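Local coordinates for protein peptidoglycan D,D-transpeptidase PbpA (PDB 3UN7) that probably cross-links peptidoglycan as a D,D-transpeptidase during cell-wall synthesis, helping to regulate cell length in Mycobacterium tuberculosis, at residues A[200-205]-A[262-267]; A[274-279]-A[324-329]; A[292-297]-A[304-309]. One frame throughout, in Å; residues are numbered along the deposited sequence.

Interaction 1: A[200-205]-A[262-267]; sequences TAAALA and IRTGAD
Thr264, at the end of helix 254-264, packs its branched side chain against Ala202 and Ala203 of helix 196-205, the helix that starts three residues after Ser193, the probable acyl-ester nucleophile. The apolar contact is made by the methyl branch. OG1 sits beside the backbone N (chi1 -57°), which puts CG2 anti to that N and against Ala202, 4.1 Å from Ala202 CB and 3.9 Å from Ala202 O. The two small residues let the backbones come close, with only 5.7 Å between Ala203 CA and Thr264 CA.

The polar branch has a double role. Thr264 OG1 hydrogen-bonds to Leu260 O one turn back in its helix, and the same oxygen rests 3.5 Å from Ala203 CB. What it offers the neighbouring helix is therefore van der Waals contact.

Between the two helices Gly265 takes a positive phi of 101°, a conformation suited to glycine, and is the N-cap of helix 266-275. Met272 of that second helix also touches Ala202, while Leu260 touches Ala203, so both helices of the pair lean on the alanine surface.

The chemistry implied is one of shape: with its hydroxyl bonded to Leu260 O within its own helix, Thr264 meets the alanines of helix 196-205 by van der Waals contact alone.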
# COMPACT_ATOMS: atom_id res chain seq x y z
N THR A 200 -0.26 17.27 -10.17
CA THR A 200 -0.80 18.50 -9.57
C THR A 200 0.19 19.14 -8.60
O THR A 200 0.40 20.35 -8.64
CB THR A 200 -2.15 18.24 -8.86
OG1 THR A 200 -3.05 17.61 -9.79
CG2 THR A 200 -2.77 19.53 -8.33
N ALA A 201 0.78 18.31 -7.73
CA ALA A 201 1.80 18.76 -6.78
C ALA A 201 2.97 19.44 -7.50
O ALA A 201 3.42 20.51 -7.09
CB ALA A 201 2.30 17.57 -5.94
N ALA A 202 3.45 18.81 -8.57
CA ALA A 202 4.55 19.38 -9.36
C ALA A 202 4.17 20.73 -9.98
O ALA A 202 4.98 21.67 -9.97
CB ALA A 202 5.02 18.42 -10.42
N ALA A 203 2.96 20.81 -10.53
CA ALA A 203 2.49 22.07 -11.10
C ALA A 203 2.33 23.16 -10.04
O ALA A 203 2.77 24.31 -10.25
CB ALA A 203 1.18 21.88 -11.85
N LEU A 204 1.72 22.81 -8.92
CA LEU A 204 1.54 23.76 -7.80
C LEU A 204 2.87 24.32 -7.25
O LEU A 204 2.98 25.53 -7.01
CB LEU A 204 0.70 23.16 -6.67
CG LEU A 204 -0.79 22.89 -6.90
CD1 LEU A 204 -1.39 22.18 -5.67
CD2 LEU A 204 -1.55 24.18 -7.20
N ALA A 205 3.86 23.45 -7.07
CA ALA A 205 5.21 23.86 -6.64
C ALA A 205 5.92 24.74 -7.68
O ALA A 205 6.74 25.59 -7.33
CB ALA A 205 6.06 22.62 -6.30
N ILE A 262 2.71 18.09 -19.48
CA ILE A 262 3.61 18.53 -20.55
C ILE A 262 4.06 19.98 -20.29
O ILE A 262 5.24 20.29 -20.43
CB ILE A 262 2.99 18.33 -21.96
CG1 ILE A 262 2.89 16.83 -22.27
CG2 ILE A 262 3.80 19.08 -23.04
CD1 ILE A 262 1.91 16.48 -23.38
N ARG A 263 3.14 20.84 -19.86
CA ARG A 263 3.48 22.23 -19.53
C ARG A 263 4.48 22.29 -18.37
O ARG A 263 5.42 23.08 -18.39
CB ARG A 263 2.22 23.00 -19.15
CG ARG A 263 2.39 24.50 -19.16
CD ARG A 263 1.44 25.19 -18.17
NE ARG A 263 0.04 25.36 -18.58
CZ ARG A 263 -0.45 25.40 -19.82
NH1 ARG A 263 0.33 25.25 -20.89
NH2 ARG A 263 -1.76 25.58 -20.00
N THR A 264 4.26 21.46 -17.36
CA THR A 264 5.08 21.47 -16.16
C THR A 264 6.49 20.93 -16.44
O THR A 264 7.48 21.46 -15.92
CB THR A 264 4.37 20.71 -15.01
OG1 THR A 264 3.07 21.32 -14.79
CG2 THR A 264 5.17 20.78 -13.72
N GLY A 265 6.56 19.89 -17.27
CA GLY A 265 7.84 19.37 -17.78
C GLY A 265 8.34 18.12 -17.08
O GLY A 265 8.02 17.87 -15.91
N ALA A 266 9.14 17.35 -17.80
CA ALA A 266 9.66 16.07 -17.32
C ALA A 266 10.57 16.20 -16.11
O ALA A 266 10.51 15.36 -15.22
CB ALA A 266 10.37 15.32 -18.44
N ASP A 267 11.42 17.23 -16.08
CA ASP A 267 12.33 17.45 -14.93
C ASP A 267 11.54 17.68 -13.64
O ASP A 267 11.84 17.07 -12.61
CB ASP A 267 13.25 18.64 -15.17
CG ASP A 267 14.33 18.37 -16.21
OD1 ASP A 267 14.67 17.18 -16.47
OD2 ASP A 267 14.86 19.35 -16.77

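Interaction 2: A[274-279]-A[324-329]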
# COMPACT_ATOMS: atom_id res chain seq x y z
N ARG A 274 10.25 11.96 -7.06
CA ARG A 274 11.33 11.67 -6.13
C ARG A 274 11.04 12.20 -4.72
O ARG A 274 11.26 11.51 -3.72
CB ARG A 274 12.66 12.24 -6.64
CG ARG A 274 13.89 11.56 -6.07
CD ARG A 274 14.30 10.33 -6.89
NE ARG A 274 15.03 10.67 -8.13
CZ ARG A 274 14.47 10.84 -9.33
NH1 ARG A 274 13.15 10.73 -9.50
NH2 ARG A 274 15.23 11.14 -10.36
N ALA A 275 10.52 13.43 -4.65
CA ALA A 275 10.16 14.04 -3.37
C ALA A 275 9.14 13.17 -2.63
O ALA A 275 9.11 13.14 -1.40
CB ALA A 275 9.61 15.44 -3.59
N PHE A 276 8.31 12.45 -3.39
CA PHE A 276 7.29 11.60 -2.82
C PHE A 276 7.72 10.15 -2.71
O PHE A 276 6.88 9.27 -2.51
CB PHE A 276 6.00 11.69 -3.63
CG PHE A 276 5.09 12.79 -3.19
CD1 PHE A 276 4.25 12.62 -2.09
CD2 PHE A 276 5.08 14.00 -3.86
CE1 PHE A 276 3.38 13.64 -1.68
CE2 PHE A 276 4.21 15.04 -3.46
CZ PHE A 276 3.37 14.86 -2.37
N GLY A 277 9.02 9.90 -2.85
CA GLY A 277 9.61 8.60 -2.59
C GLY A 277 9.80 7.67 -3.77
O GLY A 277 10.27 6.54 -3.60
N LEU A 278 9.42 8.10 -4.97
CA LEU A 278 9.66 7.27 -6.15
C LEU A 278 11.13 7.37 -6.54
O LEU A 278 11.77 8.39 -6.28
CB LEU A 278 8.78 7.70 -7.32
CG LEU A 278 7.35 7.14 -7.38
CD1 LEU A 278 6.55 7.49 -6.13
CD2 LEU A 278 6.67 7.69 -8.63
N ASP A 279 11.65 6.32 -7.16
CA ASP A 279 13.02 6.31 -7.67
C ASP A 279 14.07 6.48 -6.57
O ASP A 279 15.21 6.89 -6.82
CB ASP A 279 13.17 7.31 -8.82
CG ASP A 279 12.34 6.92 -10.02
OD1 ASP A 279 12.68 5.91 -10.67
OD2 ASP A 279 11.32 7.58 -10.30
N ALA A 324 -0.56 9.62 -0.02
CA ALA A 324 -1.73 10.09 0.72
C ALA A 324 -1.35 10.46 2.18
O ALA A 324 -1.79 11.50 2.69
CB ALA A 324 -2.86 9.03 0.68
N ALA A 325 -0.53 9.62 2.83
CA ALA A 325 -0.08 9.87 4.22
C ALA A 325 0.78 11.14 4.32
O ALA A 325 0.66 11.91 5.27
CB ALA A 325 0.72 8.66 4.73
N THR A 326 1.65 11.33 3.34
CA THR A 326 2.48 12.54 3.25
C THR A 326 1.66 13.83 3.17
O THR A 326 1.89 14.77 3.93
CB THR A 326 3.48 12.40 2.06
OG1 THR A 326 4.35 11.29 2.33
CG2 THR A 326 4.34 13.66 1.88
N ILE A 327 0.70 13.87 2.25
CA ILE A 327 -0.23 15.00 2.15
C ILE A 327 -0.96 15.18 3.48
O ILE A 327 -0.97 16.27 4.03
CB ILE A 327 -1.19 14.82 0.95
CG1 ILE A 327 -0.38 14.85 -0.36
CG2 ILE A 327 -2.24 15.94 0.88
CD1 ILE A 327 -1.08 14.17 -1.54
N ALA A 328 -1.49 14.07 4.02
CA ALA A 328 -2.21 14.07 5.29
C ALA A 328 -1.40 14.68 6.44
O ALA A 328 -1.93 15.39 7.30
CB ALA A 328 -2.62 12.63 5.64
N ASN A 329 -0.10 14.39 6.44
CA ASN A 329 0.82 14.90 7.45
C ASN A 329 1.49 16.24 7.07
O ASN A 329 2.65 16.49 7.43
CB ASN A 329 1.87 13.82 7.73
CG ASN A 329 2.67 14.08 8.99
OD1 ASN A 329 2.11 14.38 10.05
ND2 ASN A 329 3.98 13.93 8.89
O HOH W 1 5.44 9.78 0.09
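A Schellman motif ends helix 266-275, and the phenylalanine just ahead of its glycine reaches across to helix 317-328 within the transpeptidase domain. Gly277 N bonds to Arg274 O at 2.9 Å, Leu278 N closes back on Ala273 O, and the positive phi of Gly277 (95°) turns the chain away from the helix.

Phe276 is buried, and the end of its ring does the touching. Its CE1 carbon lies 3.7 Å from Thr326 CG2 and 4.2 Å from Ile327 CG1, both meeting the ring obliquely. In Thr326 a chi1 of -63° sets OG1 beside the backbone N, where it meets a water, and CG2 anti to that N, against the ring. Beyond this pair, Ile198 and Ala201 of helix 196-205 touch the same ring, while Ile327 reaches Leu370 and Met374 of helix 364-379.

Water provides the polar link. One molecule donates to Phe276 O at 3.0 Å and to Thr326 OG1 at 2.9 Å, spanning the helix end and the neighbouring helix. Thr326 OG1 is also hydrogen-bonded to Glu322 O and to Thr333 OG1, so three partners grip it. At the far end of the turn, Arg274 NH1 and Asp279 OD2 form a long salt bridge of 3.7 Å, in which the carboxylate oxygen sits well out of the guanidinium plane and the attraction is of charge alone. The Asp279 carboxylate has closer commitments to Thr293 OG1 and Val294 N.

The threonine thus serves both sides of the contact: its methyl packs on the ring while its hydroxyl binds the water that satisfies a carbonyl near the helix terminus, so that apolar packing and buried polarity coexist at one helix end.

Interaction 3: A[292-297]-A[304-309]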
# COMPACT_ATOMS: atom_id res chain seq x y z
N SER A 292 9.50 1.96 -6.26
CA SER A 292 8.56 2.56 -7.19
C SER A 292 9.30 3.53 -8.10
O SER A 292 10.36 4.04 -7.73
CB SER A 292 7.46 3.31 -6.44
OG SER A 292 6.68 2.42 -5.68
N THR A 293 8.75 3.76 -9.28
CA THR A 293 9.45 4.56 -10.29
C THR A 293 8.49 5.42 -11.11
O THR A 293 7.36 5.03 -11.33
CB THR A 293 10.33 3.69 -11.23
OG1 THR A 293 11.08 4.54 -12.11
CG2 THR A 293 9.47 2.74 -12.06
N VAL A 294 8.96 6.59 -11.53
CA VAL A 294 8.24 7.44 -12.48
C VAL A 294 8.59 7.05 -13.93
O VAL A 294 7.90 7.44 -14.88
CB VAL A 294 8.54 8.94 -12.20
CG1 VAL A 294 9.95 9.33 -12.67
CG2 VAL A 294 7.48 9.84 -12.82
N GLY A 295 9.66 6.28 -14.10
CA GLY A 295 10.14 5.89 -15.43
C GLY A 295 11.13 6.91 -15.98
O GLY A 295 11.28 7.99 -15.41
N PRO A 296 11.81 6.57 -17.09
CA PRO A 296 12.82 7.46 -17.64
C PRO A 296 12.25 8.67 -18.39
O PRO A 296 12.95 9.67 -18.56
CB PRO A 296 13.62 6.56 -18.58
CG PRO A 296 12.61 5.53 -19.03
CD PRO A 296 11.67 5.33 -17.88
N ILE A 297 10.99 8.59 -18.83
CA ILE A 297 10.33 9.68 -19.58
C ILE A 297 11.16 10.15 -20.81
O ILE A 297 11.60 11.30 -20.86
CB ILE A 297 9.94 10.91 -18.67
CG1 ILE A 297 9.36 10.46 -17.31
CG2 ILE A 297 8.94 11.78 -19.38
CD1 ILE A 297 9.07 11.60 -16.34
N GLY A 304 3.38 12.92 -21.59
CA GLY A 304 1.91 13.00 -21.60
C GLY A 304 1.28 11.84 -20.85
O GLY A 304 0.42 12.05 -19.99
N MET A 305 1.71 10.62 -21.17
CA MET A 305 1.18 9.40 -20.58
C MET A 305 1.58 9.26 -19.10
O MET A 305 0.79 8.77 -18.29
CB MET A 305 1.66 8.17 -21.37
CG MET A 305 0.97 7.97 -22.73
SD MET A 305 1.53 6.44 -23.58
CE MET A 305 1.11 5.21 -22.32
N THR A 306 2.79 9.69 -18.76
CA THR A 306 3.29 9.68 -17.38
C THR A 306 2.45 10.55 -16.46
O THR A 306 2.24 10.21 -15.29
CB THR A 306 4.78 10.11 -17.32
OG1 THR A 306 5.58 9.15 -18.02
CG2 THR A 306 5.28 10.21 -15.86
N SER A 307 1.95 11.66 -17.01
CA SER A 307 1.24 12.69 -16.25
C SER A 307 -0.10 12.21 -15.73
O SER A 307 -0.63 12.79 -14.78
CB SER A 307 1.04 13.95 -17.11
OG SER A 307 2.29 14.48 -17.51
N ILE A 308 -0.63 11.17 -16.36
CA ILE A 308 -1.86 10.49 -15.89
C ILE A 308 -1.55 9.06 -15.42
O ILE A 308 -2.41 8.17 -15.47
CB ILE A 308 -2.98 10.52 -16.95
CG1 ILE A 308 -2.49 9.90 -18.28
CG2 ILE A 308 -3.48 11.96 -17.15
CD1 ILE A 308 -3.59 9.77 -19.36
N GLY A 309 -0.31 8.87 -14.98
CA GLY A 309 0.12 7.68 -14.29
C GLY A 309 0.25 6.43 -15.13
O GLY A 309 0.13 5.32 -14.61
O HOH W 2 6.94 7.23 -17.33
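Val294, Ile297 and Thr306 bring no aromatic ring, amide or carboxylate to their meeting, so the flat group to consider is the peptide that follows Val294. Its carbonyl oxygen, Val294 O, lies 3.9 Å from Thr306 CG2 and accepts a hydrogen bond from a water at 2.6 Å. That water may also bridge to Thr306 OG1, but the separation is too short for this leg to be more than doubtful.

Two local motifs shape the backbones. In the loop, Gly295 N donates to Thr293 OG1 at 3.0 Å in an ST turn; past the threonine, Gly309 is the C-prime residue of a Schellman motif that finishes the helix, with Gly309 N bonded to Thr306 O.

The methyl of Thr306 is the centre of the apolar contact. It lies 3.8 Å from Val294 CG2 and 4.1 Å from Ile297 CD1, and both side chains cross the threonine at about a right angle. Ile297 CG1, in turn, approaches Thr306 OG1 at 4.1 Å. The hydroxyl is hydrogen-bonded to Ala302 O, one turn earlier in helix 300-306. Leu269 and Ala273 of helix 266-275 border the cluster, touching Thr306 and Val294 respectively, and Arg270 NH1 of that helix bonds to Pro296 O.

Overall arrangement
Helix 266-275 runs through the set: interaction 1 includes its start, interaction 2 its end, and it borders interaction 3. All three contacts centre on a threonine that turns its methyl across the interface and bonds its hydroxyl one turn back. Interaction 1, its centre about 24 Å from that of the chain, is a partly exposed threonine against two buried alanines, with van der Waals contact only between the segments. Every touching residue of the other two is buried: interaction 2, centred about 12 Å from the chain's centre, adds an aromatic ring and a bridging water; interaction 3 sets a loop on a helix, perhaps with a water between them. Phe276 packs on Ala201, joining interactions 1 and 2, whereas Asp279 joins interaction 2 to 3.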